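PDB 1WZZ: probable endoglucanase from Gluconacetobacter xylinus, which hydrolyses internal beta-1,4-glucosidic linkages of cellulose and carboxymethyl-cellulose as a secreted family 8 glycoside hydrolase. Local coordinates for residues A18-W23 with L322-R328; L109-L113 with V173-Q179; D163-L169 with D213-R219; V200-R204 with P253-A257. All coordinates share one frame. Residue numbers count along the deposited sequence, not the author numbering.

Contact 1. Residues A18-W23 with L322-R328; sequences AVAQQW and LLVYIAR
Residues 18-23 and 322-328 are both alpha-helical and run nearly antiparallel. Their axes lie 9.7 Å apart at closest approach, with a signed crossing angle of -165°. Val19 is level with Tyr325 (CA-CA 6.0 Å) and Gln22 with Leu322 (CA-CA 6.6 Å). The pair brings the first and last helices of the (alpha/alpha)6 barrel together.

Apolar contacts dominate. Val19 (chi1 t) places CG1 3.5 Å from Ile326 CD1. Leu322 CD1 lies 3.7 Å from Gln22 CB, and Leu322 CD2 is 3.8 Å from Trp23 CA. Ala18 CB sits at the edge of the Tyr325 ring, 3.9 Å from CD1.

Ala18 CB also meets the Arg328 guanidinium edge, 3.9 Å from NH1, by van der Waals contact. A CH-pi contact sets Gln22 CG (chi1 m, chi2 m) over the Tyr325 ring (chi1 m), 3.8 Å from its centroid.

The polar ends bond outside. Gln22 OE1 accepts from Leu309 N, and Tyr325 OH bonds to Pro307 O. Between these segments the contact thus rests on van der Waals and CH-pi forces.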
# COMPACT_ATOMS: atom_id res chain seq x y z
N ALA A 18 12.70 -5.62 -16.37
CA ALA A 18 12.95 -4.49 -15.48
C ALA A 18 12.60 -4.83 -14.04
O ALA A 18 13.32 -4.48 -13.12
CB ALA A 18 12.15 -3.27 -15.94
N VAL A 19 11.48 -5.51 -13.82
CA VAL A 19 11.14 -5.85 -12.44
C VAL A 19 12.21 -6.75 -11.82
O VAL A 19 12.64 -6.54 -10.68
CB VAL A 19 9.77 -6.55 -12.37
CG1 VAL A 19 9.55 -7.13 -10.99
CG2 VAL A 19 8.67 -5.53 -12.71
N ALA A 20 12.66 -7.76 -12.56
CA ALA A 20 13.67 -8.64 -11.99
C ALA A 20 14.95 -7.88 -11.66
O ALA A 20 15.60 -8.14 -10.65
CB ALA A 20 13.96 -9.78 -12.95
N GLN A 21 15.33 -6.93 -12.51
CA GLN A 21 16.55 -6.18 -12.25
C GLN A 21 16.46 -5.29 -11.03
O GLN A 21 17.42 -5.17 -10.26
CB GLN A 21 16.91 -5.35 -13.48
CG GLN A 21 17.17 -6.27 -14.66
CD GLN A 21 17.64 -5.52 -15.85
OE1 GLN A 21 17.12 -4.45 -16.15
NE2 GLN A 21 18.62 -6.08 -16.56
N GLN A 22 15.31 -4.64 -10.86
CA GLN A 22 15.14 -3.78 -9.69
C GLN A 22 14.99 -4.62 -8.43
O GLN A 22 15.49 -4.25 -7.38
CB GLN A 22 13.94 -2.85 -9.88
CG GLN A 22 14.13 -1.92 -11.06
CD GLN A 22 15.43 -1.11 -10.96
OE1 GLN A 22 15.72 -0.49 -9.94
NE2 GLN A 22 16.21 -1.12 -12.05
N TRP A 23 14.31 -5.76 -8.52
CA TRP A 23 14.19 -6.65 -7.37
C TRP A 23 15.61 -7.09 -6.92
O TRP A 23 15.88 -7.18 -5.72
CB TRP A 23 13.35 -7.89 -7.75
CG TRP A 23 13.53 -9.03 -6.75
CD1 TRP A 23 14.04 -10.27 -7.02
CD2 TRP A 23 13.24 -9.02 -5.34
NE1 TRP A 23 14.10 -11.02 -5.87
CE2 TRP A 23 13.62 -10.28 -4.82
CE3 TRP A 23 12.71 -8.06 -4.45
CZ2 TRP A 23 13.49 -10.62 -3.47
CZ3 TRP A 23 12.58 -8.41 -3.08
CH2 TRP A 23 12.97 -9.68 -2.62
N LEU A 322 9.91 0.40 -6.65
CA LEU A 322 9.71 -0.95 -7.18
C LEU A 322 8.21 -1.27 -7.30
O LEU A 322 7.77 -1.94 -8.23
CB LEU A 322 10.46 -1.97 -6.31
CG LEU A 322 10.54 -3.43 -6.78
CD1 LEU A 322 10.64 -3.59 -8.26
CD2 LEU A 322 11.75 -4.02 -6.08
N LEU A 323 7.41 -0.73 -6.39
CA LEU A 323 5.96 -0.95 -6.46
C LEU A 323 5.44 -0.38 -7.79
O LEU A 323 4.55 -0.95 -8.43
CB LEU A 323 5.30 -0.26 -5.28
CG LEU A 323 3.82 -0.56 -5.07
CD1 LEU A 323 3.64 -2.08 -4.73
CD2 LEU A 323 3.30 0.32 -3.96
N VAL A 324 5.97 0.77 -8.21
CA VAL A 324 5.55 1.36 -9.47
C VAL A 324 5.98 0.46 -10.65
O VAL A 324 5.24 0.30 -11.64
CB VAL A 324 6.14 2.79 -9.66
CG1 VAL A 324 5.81 3.31 -11.06
CG2 VAL A 324 5.55 3.75 -8.59
N TYR A 325 7.18 -0.12 -10.59
CA TYR A 325 7.60 -1.03 -11.66
C TYR A 325 6.60 -2.19 -11.78
O TYR A 325 6.28 -2.63 -12.88
CB TYR A 325 9.00 -1.59 -11.40
CG TYR A 325 10.13 -0.69 -11.87
CD1 TYR A 325 10.77 -0.92 -13.09
CD2 TYR A 325 10.57 0.36 -11.07
CE1 TYR A 325 11.84 -0.11 -13.50
CE2 TYR A 325 11.64 1.18 -11.48
CZ TYR A 325 12.26 0.93 -12.68
OH TYR A 325 13.31 1.75 -13.05
N ILE A 326 6.11 -2.68 -10.64
CA ILE A 326 5.15 -3.79 -10.67
C ILE A 326 3.84 -3.32 -11.31
O ILE A 326 3.27 -4.00 -12.17
CB ILE A 326 4.82 -4.31 -9.26
CG1 ILE A 326 6.09 -4.64 -8.48
CG2 ILE A 326 3.86 -5.55 -9.37
CD1 ILE A 326 6.97 -5.63 -9.15
N ALA A 327 3.36 -2.15 -10.88
CA ALA A 327 2.12 -1.61 -11.40
C ALA A 327 2.20 -1.43 -12.90
O ALA A 327 1.28 -1.77 -13.61
CB ALA A 327 1.81 -0.24 -10.74
N ARG A 328 3.31 -0.87 -13.36
CA ARG A 328 3.48 -0.65 -14.78
C ARG A 328 3.50 -1.96 -15.54
O ARG A 328 2.85 -2.09 -16.57
CB ARG A 328 4.76 0.15 -15.05
CG ARG A 328 4.98 0.51 -16.51
CD ARG A 328 6.32 1.22 -16.71
NE ARG A 328 7.45 0.35 -16.34
CZ ARG A 328 8.72 0.62 -16.59
NH1 ARG A 328 9.68 -0.22 -16.22
NH2 ARG A 328 9.04 1.74 -17.24

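Contact 2. Residues L109-L113 with V173-Q179; sequences LLIAL and VMPSLLQ
Val173 is at the apolar centre of this helix pair in the (alpha/alpha)6 barrel. It occupies the N-cap position of helix 174-184 and points toward helix 105-122. Its CB lies 4.0 Å from Leu109 CB. Its CG1 lies 4.0 Å from Leu110 CD2 and 4.4 Å from Leu113 CD2. Val173 and Leu113 both have chi1 t; Leu109 and Leu110 have chi1 m, chi2 t.

The short helical segments 109-113 and 174-179 cross at 58°, with axes 9.0 Å apart at closest approach. The closest backbone approach is Leu113 to Ser176, CA-CA 4.9 Å. Further out, Leu109 CD1 meets Leu177 CD2 at 4.0 Å, and Leu113 CD2 meets Pro175 CG at 4.2 Å.

The predicted nucleophile Asp106 is one turn before Leu109, and its side chain is about 4 Å from that of Val173 at the nearest atoms. The contact therefore packs directly beside the probable catalytic centre.

Two side chains of helix 174-184 donate to backbone carbonyls of helix 105-122. Both also bond to Tyr135 OH. Gln179 (chi1 t, chi2 t) gives NE2 to Leu113 O at 3.1 Å. Ser176 (chi1 t) gives OG to Leu109 O at 2.7 Å, an oxygen that also accepts from Leu113 N at 2.9 Å.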
# COMPACT_ATOMS: atom_id res chain seq x y z
N LEU A 109 -3.09 -6.99 3.20
CA LEU A 109 -3.47 -7.06 1.81
C LEU A 109 -2.28 -7.23 0.83
O LEU A 109 -2.44 -7.84 -0.22
CB LEU A 109 -4.28 -5.80 1.43
CG LEU A 109 -5.72 -5.78 1.94
CD1 LEU A 109 -6.36 -4.45 1.52
CD2 LEU A 109 -6.55 -6.92 1.30
N LEU A 110 -1.11 -6.70 1.19
CA LEU A 110 0.08 -6.87 0.33
C LEU A 110 0.56 -8.32 0.40
O LEU A 110 0.95 -8.91 -0.60
CB LEU A 110 1.21 -5.96 0.78
CG LEU A 110 0.94 -4.51 0.37
CD1 LEU A 110 1.78 -3.56 1.23
CD2 LEU A 110 1.26 -4.35 -1.14
N ILE A 111 0.55 -8.88 1.61
CA ILE A 111 0.98 -10.27 1.76
C ILE A 111 0.02 -11.18 1.00
O ILE A 111 0.46 -12.09 0.29
CB ILE A 111 1.06 -10.64 3.26
CG1 ILE A 111 2.23 -9.89 3.88
CG2 ILE A 111 1.24 -12.15 3.41
CD1 ILE A 111 2.29 -9.99 5.42
N ALA A 112 -1.29 -10.96 1.16
CA ALA A 112 -2.27 -11.78 0.43
C ALA A 112 -2.11 -11.60 -1.08
O ALA A 112 -2.23 -12.56 -1.84
CB ALA A 112 -3.70 -11.42 0.84
N LEU A 113 -1.90 -10.37 -1.53
CA LEU A 113 -1.70 -10.12 -2.95
C LEU A 113 -0.52 -10.95 -3.44
O LEU A 113 -0.63 -11.66 -4.45
CB LEU A 113 -1.40 -8.64 -3.20
CG LEU A 113 -1.08 -8.30 -4.67
CD1 LEU A 113 -2.26 -8.61 -5.60
CD2 LEU A 113 -0.75 -6.84 -4.71
N VAL A 173 -5.35 -1.37 -1.15
CA VAL A 173 -4.38 -1.94 -2.10
C VAL A 173 -5.25 -2.53 -3.23
O VAL A 173 -5.60 -3.72 -3.23
CB VAL A 173 -3.53 -3.00 -1.36
CG1 VAL A 173 -2.49 -3.63 -2.32
CG2 VAL A 173 -2.82 -2.35 -0.16
N MSE A 174 -5.66 -1.66 -4.16
CA MSE A 174 -6.56 -2.02 -5.27
C MSE A 174 -6.43 -3.36 -5.97
O MSE A 174 -7.42 -4.09 -6.09
CB MSE A 174 -6.53 -0.93 -6.33
CG MSE A 174 -7.28 0.29 -5.95
SE MSE A 174 -9.04 -0.27 -5.54
CE MSE A 174 -8.97 -0.09 -3.62
N PRO A 175 -5.25 -3.66 -6.53
CA PRO A 175 -5.08 -4.94 -7.20
C PRO A 175 -5.36 -6.10 -6.24
O PRO A 175 -5.78 -7.17 -6.68
CB PRO A 175 -3.61 -4.94 -7.62
CG PRO A 175 -2.97 -3.91 -6.75
CD PRO A 175 -4.04 -2.83 -6.67
N SER A 176 -5.07 -5.91 -4.96
CA SER A 176 -5.34 -6.98 -3.99
C SER A 176 -6.84 -7.16 -3.77
O SER A 176 -7.31 -8.30 -3.58
CB SER A 176 -4.63 -6.70 -2.66
OG SER A 176 -4.60 -7.89 -1.86
N LEU A 177 -7.60 -6.07 -3.76
CA LEU A 177 -9.07 -6.21 -3.58
C LEU A 177 -9.65 -6.94 -4.79
O LEU A 177 -10.58 -7.76 -4.66
CB LEU A 177 -9.73 -4.83 -3.43
CG LEU A 177 -9.25 -3.99 -2.25
CD1 LEU A 177 -10.03 -2.67 -2.22
CD2 LEU A 177 -9.42 -4.76 -0.96
N LEU A 178 -9.11 -6.67 -5.99
CA LEU A 178 -9.60 -7.35 -7.18
C LEU A 178 -9.26 -8.84 -7.08
O LEU A 178 -10.10 -9.69 -7.38
CB LEU A 178 -8.98 -6.74 -8.44
CG LEU A 178 -9.47 -5.36 -8.91
CD1 LEU A 178 -8.60 -4.89 -10.10
CD2 LEU A 178 -10.95 -5.41 -9.32
N GLN A 179 -8.04 -9.15 -6.67
CA GLN A 179 -7.64 -10.54 -6.53
C GLN A 179 -8.50 -11.26 -5.49
O GLN A 179 -8.82 -12.45 -5.65
CB GLN A 179 -6.18 -10.65 -6.13
CG GLN A 179 -5.74 -12.10 -6.09
CD GLN A 179 -4.27 -12.25 -6.02
OE1 GLN A 179 -3.62 -12.61 -7.01
NE2 GLN A 179 -3.71 -11.98 -4.85

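Contact 3. Residues D163-L169 with D213-R219; sequences DSVILNL and DWLAVNR
Trp214 (chi1 m, chi2 97°) lays one face of its indole against the Asn168 amide, with ND2 3.3 Å from CH2. Its CE3 is 3.8 Å from Ile166 CG2. Asn168 OD1 bonds to Ser170 OG and ND2 to Asp237 OD1.

Strands 164-167 and 215-218 are extended and antiparallel, at 154° with axes 4.6 Å apart. Val165-Val217 and Leu167-Leu215 are hydrogen-bonded pairs. Ser164-Asn218 and Ile166-Ala216 are non-hydrogen-bonded pairs, with CA-CA 4.2 and 4.6 Å. Val165 N to Val217 O and Val217 N to Val165 O are both 2.9 Å. Leu167 N to Leu215 O is 2.8 Å; Leu215 N to Leu167 O, 2.9 Å. Arg219 N to Asp163 O, 2.8 Å, extends the pairing.

Val165, Leu167, Leu215 and Val217 share one face; Leu167 CD1 is 3.7 Å from Val217 CG2. On the other, Ile166 CD1 meets Ala216 CB at 3.7 Å. Water 1 links Asp163 O (2.5 Å) to Asn218 OD1 (3.2 Å), which also accepts from Thr221 N.

The pair belongs to a three-stranded antiparallel sheet added to the helical barrel. Strand 215-218 is central, with strand 224-226 on its other side. Leu167 and Leu169 pack on Leu199 of helix 188-202, while Val165 and Val217 touch Ala146 of strand 143-146.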
# COMPACT_ATOMS: atom_id res chain seq x y z
N ASP A 163 -17.83 9.01 17.50
CA ASP A 163 -18.54 9.67 16.42
C ASP A 163 -18.08 9.39 14.98
O ASP A 163 -18.81 9.69 14.03
CB ASP A 163 -18.54 11.18 16.66
CG ASP A 163 -19.33 11.58 17.91
OD1 ASP A 163 -19.25 12.76 18.31
OD2 ASP A 163 -20.03 10.71 18.49
N SER A 164 -16.90 8.82 14.81
CA SER A 164 -16.45 8.58 13.44
C SER A 164 -15.44 7.44 13.35
O SER A 164 -15.01 6.91 14.37
CB SER A 164 -15.80 9.85 12.90
OG SER A 164 -14.64 10.18 13.63
N VAL A 165 -15.09 7.08 12.12
CA VAL A 165 -14.09 6.05 11.90
C VAL A 165 -12.99 6.69 11.09
O VAL A 165 -13.27 7.56 10.26
CB VAL A 165 -14.60 4.81 11.11
CG1 VAL A 165 -15.67 4.09 11.94
CG2 VAL A 165 -15.13 5.20 9.74
N ILE A 166 -11.77 6.25 11.33
CA ILE A 166 -10.61 6.76 10.63
C ILE A 166 -10.19 5.73 9.59
O ILE A 166 -10.09 4.53 9.89
CB ILE A 166 -9.43 6.99 11.59
CG1 ILE A 166 -9.82 8.00 12.68
CG2 ILE A 166 -8.21 7.46 10.79
CD1 ILE A 166 -10.39 9.28 12.17
N LEU A 167 -9.95 6.20 8.36
CA LEU A 167 -9.52 5.32 7.26
C LEU A 167 -8.20 5.83 6.71
O LEU A 167 -7.87 7.01 6.82
CB LEU A 167 -10.49 5.37 6.09
CG LEU A 167 -11.97 5.15 6.38
CD1 LEU A 167 -12.78 5.20 5.12
CD2 LEU A 167 -12.10 3.81 7.07
N ASN A 168 -7.46 4.93 6.08
CA ASN A 168 -6.24 5.34 5.41
C ASN A 168 -6.52 4.88 3.98
O ASN A 168 -6.51 3.69 3.70
CB ASN A 168 -5.02 4.63 5.99
CG ASN A 168 -3.75 5.21 5.44
OD1 ASN A 168 -3.62 5.40 4.22
ND2 ASN A 168 -2.82 5.52 6.32
N LEU A 169 -6.78 5.83 3.08
CA LEU A 169 -7.15 5.43 1.73
C LEU A 169 -6.05 4.67 1.01
O LEU A 169 -6.34 3.87 0.12
CB LEU A 169 -7.56 6.67 0.90
CG LEU A 169 -8.88 7.31 1.35
CD1 LEU A 169 -9.09 8.65 0.59
CD2 LEU A 169 -10.03 6.33 1.09
N ASP A 213 -3.56 11.48 4.07
CA ASP A 213 -3.01 10.20 4.53
C ASP A 213 -4.11 9.55 5.41
O ASP A 213 -4.33 8.33 5.34
CB ASP A 213 -1.78 10.43 5.43
CG ASP A 213 -0.61 11.04 4.69
OD1 ASP A 213 -0.32 10.64 3.53
OD2 ASP A 213 0.05 11.93 5.29
N TRP A 214 -4.81 10.36 6.21
CA TRP A 214 -5.83 9.86 7.14
C TRP A 214 -7.14 10.62 6.99
O TRP A 214 -7.18 11.85 7.11
CB TRP A 214 -5.31 9.98 8.57
CG TRP A 214 -4.02 9.24 8.79
CD1 TRP A 214 -2.76 9.76 8.75
CD2 TRP A 214 -3.88 7.85 9.08
NE1 TRP A 214 -1.83 8.78 9.00
CE2 TRP A 214 -2.50 7.59 9.21
CE3 TRP A 214 -4.79 6.79 9.25
CZ2 TRP A 214 -2.00 6.32 9.50
CZ3 TRP A 214 -4.28 5.51 9.54
CH2 TRP A 214 -2.90 5.30 9.66
N LEU A 215 -8.21 9.85 6.73
CA LEU A 215 -9.55 10.38 6.49
C LEU A 215 -10.52 10.02 7.62
O LEU A 215 -10.55 8.89 8.06
CB LEU A 215 -10.10 9.77 5.21
CG LEU A 215 -11.44 10.26 4.68
CD1 LEU A 215 -11.28 11.72 4.10
CD2 LEU A 215 -11.90 9.29 3.58
N ALA A 216 -11.32 10.99 8.06
CA ALA A 216 -12.32 10.70 9.10
C ALA A 216 -13.67 10.66 8.42
O ALA A 216 -13.99 11.49 7.55
CB ALA A 216 -12.29 11.80 10.18
N VAL A 217 -14.49 9.68 8.78
CA VAL A 217 -15.82 9.54 8.22
C VAL A 217 -16.78 9.58 9.41
O VAL A 217 -16.71 8.73 10.29
CB VAL A 217 -16.00 8.18 7.51
CG1 VAL A 217 -17.40 8.10 6.87
CG2 VAL A 217 -14.88 7.98 6.46
N ASN A 218 -17.66 10.58 9.46
CA ASN A 218 -18.63 10.66 10.56
C ASN A 218 -19.53 9.41 10.45
O ASN A 218 -20.07 9.11 9.38
CB ASN A 218 -19.45 11.96 10.44
CG ASN A 218 -20.44 12.14 11.60
OD1 ASN A 218 -21.45 11.47 11.66
ND2 ASN A 218 -20.13 13.04 12.52
N ARG A 219 -19.66 8.65 11.54
CA ARG A 219 -20.44 7.42 11.46
C ARG A 219 -21.92 7.65 11.21
O ARG A 219 -22.58 6.86 10.54
CB ARG A 219 -20.23 6.58 12.72
CG ARG A 219 -18.76 6.29 12.97
CD ARG A 219 -18.55 4.98 13.69
NE ARG A 219 -19.10 4.98 15.03
CZ ARG A 219 -19.22 3.88 15.77
NH1 ARG A 219 -18.83 2.71 15.29
NH2 ARG A 219 -19.72 3.96 17.00
O HOH W 1 -21.17 10.22 14.62
O HOH W 2 -7.01 8.54 3.94

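Contact 4. Residues V200-R204 with P253-A257; sequences VSAGR and PNVLA
Three waters link these segments, and the direct contact is small, with 186 Å² buried. Water 5 accepts from Arg204 NH1 and Asn254 ND2, both at 2.8 Å. Water 4 lies 3.1 Å from Ser201 OG and donates to Asn254 OD1 at 2.6 Å. Water 3 is 2.9 Å from Ser201 OG and accepts weakly from Arg204 NH1 (3.1 Å) and Asn254 ND2 (2.9 Å).

Residues 200-202 end a helix. Gly203 (phi/psi -93/52) leaves it as the centre of an inverse gamma turn, and Arg204 is extended. Residues 253-257 are helical. The closest backbone approach is Ser201 to Val255, CA-CA 6.6 Å.

Val255 (chi1 t) is the main apolar residue. Its CG1 is 4.1 Å from Val200 CG1. Its CG2 is 4.2 Å from Ser201 CA and lies over one face of the Arg204 guanidinium, 3.9 Å from NH1.

Arg204 (chi1 m, chi2 t, chi3 m) folds back on its own helix end. NE and NH1 donate to Ser201 O at 3.1 and 3.0 Å. NH2 forms a salt bridge with Asp258 and bonds to Arg209 O. The inverse gamma turn after helix 188-202 thus meets the start of helix 253-266 in the (alpha/alpha)6 barrel.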
# COMPACT_ATOMS: atom_id res chain seq x y z
N VAL A 200 -12.34 7.87 -2.63
CA VAL A 200 -11.23 8.59 -3.29
C VAL A 200 -11.79 9.82 -4.04
O VAL A 200 -11.20 10.91 -4.03
CB VAL A 200 -10.54 7.68 -4.30
CG1 VAL A 200 -9.66 8.53 -5.25
CG2 VAL A 200 -9.65 6.66 -3.55
N SER A 201 -12.92 9.65 -4.71
CA SER A 201 -13.52 10.78 -5.42
C SER A 201 -13.92 11.92 -4.49
O SER A 201 -13.59 13.10 -4.72
CB SER A 201 -14.74 10.30 -6.19
OG SER A 201 -15.37 11.38 -6.87
N ALA A 202 -14.65 11.60 -3.42
CA ALA A 202 -15.14 12.60 -2.51
C ALA A 202 -14.25 13.04 -1.34
O ALA A 202 -14.42 14.15 -0.81
CB ALA A 202 -16.50 12.14 -1.96
N GLY A 203 -13.30 12.19 -0.97
CA GLY A 203 -12.46 12.47 0.17
C GLY A 203 -11.15 13.16 -0.14
O GLY A 203 -10.10 12.74 0.30
N ARG A 204 -11.23 14.26 -0.88
CA ARG A 204 -10.03 15.01 -1.27
C ARG A 204 -10.21 16.46 -0.84
O ARG A 204 -11.34 16.98 -0.78
CB ARG A 204 -9.81 14.86 -2.78
CG ARG A 204 -9.38 13.40 -3.13
CD ARG A 204 -9.26 13.15 -4.64
NE ARG A 204 -10.53 13.37 -5.32
CZ ARG A 204 -10.71 14.21 -6.34
NH1 ARG A 204 -11.91 14.36 -6.89
NH2 ARG A 204 -9.67 14.90 -6.82
N PRO A 253 -11.47 9.58 -14.45
CA PRO A 253 -10.91 10.69 -15.22
C PRO A 253 -10.78 12.00 -14.45
O PRO A 253 -9.75 12.69 -14.56
CB PRO A 253 -11.88 10.82 -16.39
CG PRO A 253 -12.32 9.41 -16.60
CD PRO A 253 -12.53 8.89 -15.20
N ASN A 254 -11.80 12.37 -13.68
CA ASN A 254 -11.70 13.63 -12.97
C ASN A 254 -10.62 13.61 -11.90
O ASN A 254 -9.98 14.63 -11.64
CB ASN A 254 -13.04 14.07 -12.37
CG ASN A 254 -13.49 13.22 -11.19
OD1 ASN A 254 -13.72 12.02 -11.34
ND2 ASN A 254 -13.62 13.84 -10.02
N VAL A 255 -10.41 12.43 -11.30
CA VAL A 255 -9.38 12.29 -10.28
C VAL A 255 -8.00 12.29 -10.94
O VAL A 255 -7.09 12.97 -10.46
CB VAL A 255 -9.61 10.99 -9.44
CG1 VAL A 255 -8.50 10.86 -8.39
CG2 VAL A 255 -10.98 11.08 -8.76
N LEU A 256 -7.84 11.55 -12.02
CA LEU A 256 -6.57 11.56 -12.75
C LEU A 256 -6.27 13.03 -13.17
O LEU A 256 -5.12 13.49 -13.06
CB LEU A 256 -6.66 10.69 -14.00
CG LEU A 256 -5.48 10.79 -14.97
CD1 LEU A 256 -4.16 10.46 -14.28
CD2 LEU A 256 -5.75 9.86 -16.15
N ALA A 257 -7.28 13.74 -13.65
CA ALA A 257 -7.05 15.12 -14.10
C ALA A 257 -6.49 15.98 -12.99
O ALA A 257 -5.58 16.78 -13.20
CB ALA A 257 -8.35 15.74 -14.65
O HOH W 3 -14.94 14.20 -7.43
O HOH W 4 -15.49 10.74 -9.95
O HOH W 5 -12.43 16.19 -8.97

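Overall arrangement
Contact 1 joins the first and last helices, and the other three contacts are nested between its segments along the chain. Contacts 2 and 3 alternate in sequence: strand 164-167 leads into helix 174-184. Their centres are 21 Å apart. Contacts 3 and 4 also alternate: 200-204 lies between the segments of contact 3, and 253-257 follows both. They touch where Leu215 CD1 and Leu169 CD1 lie 4.1 and 4.2 Å from Gly203 O. Contact 2 closes before contact 4 opens. Contacts 1 and 3 are about 31 Å apart between centres, on opposite sides of the chain's centre. Contact 2 lies nearest that centre, beside the probable catalytic residues; contacts 1 and 4 join helices away from them.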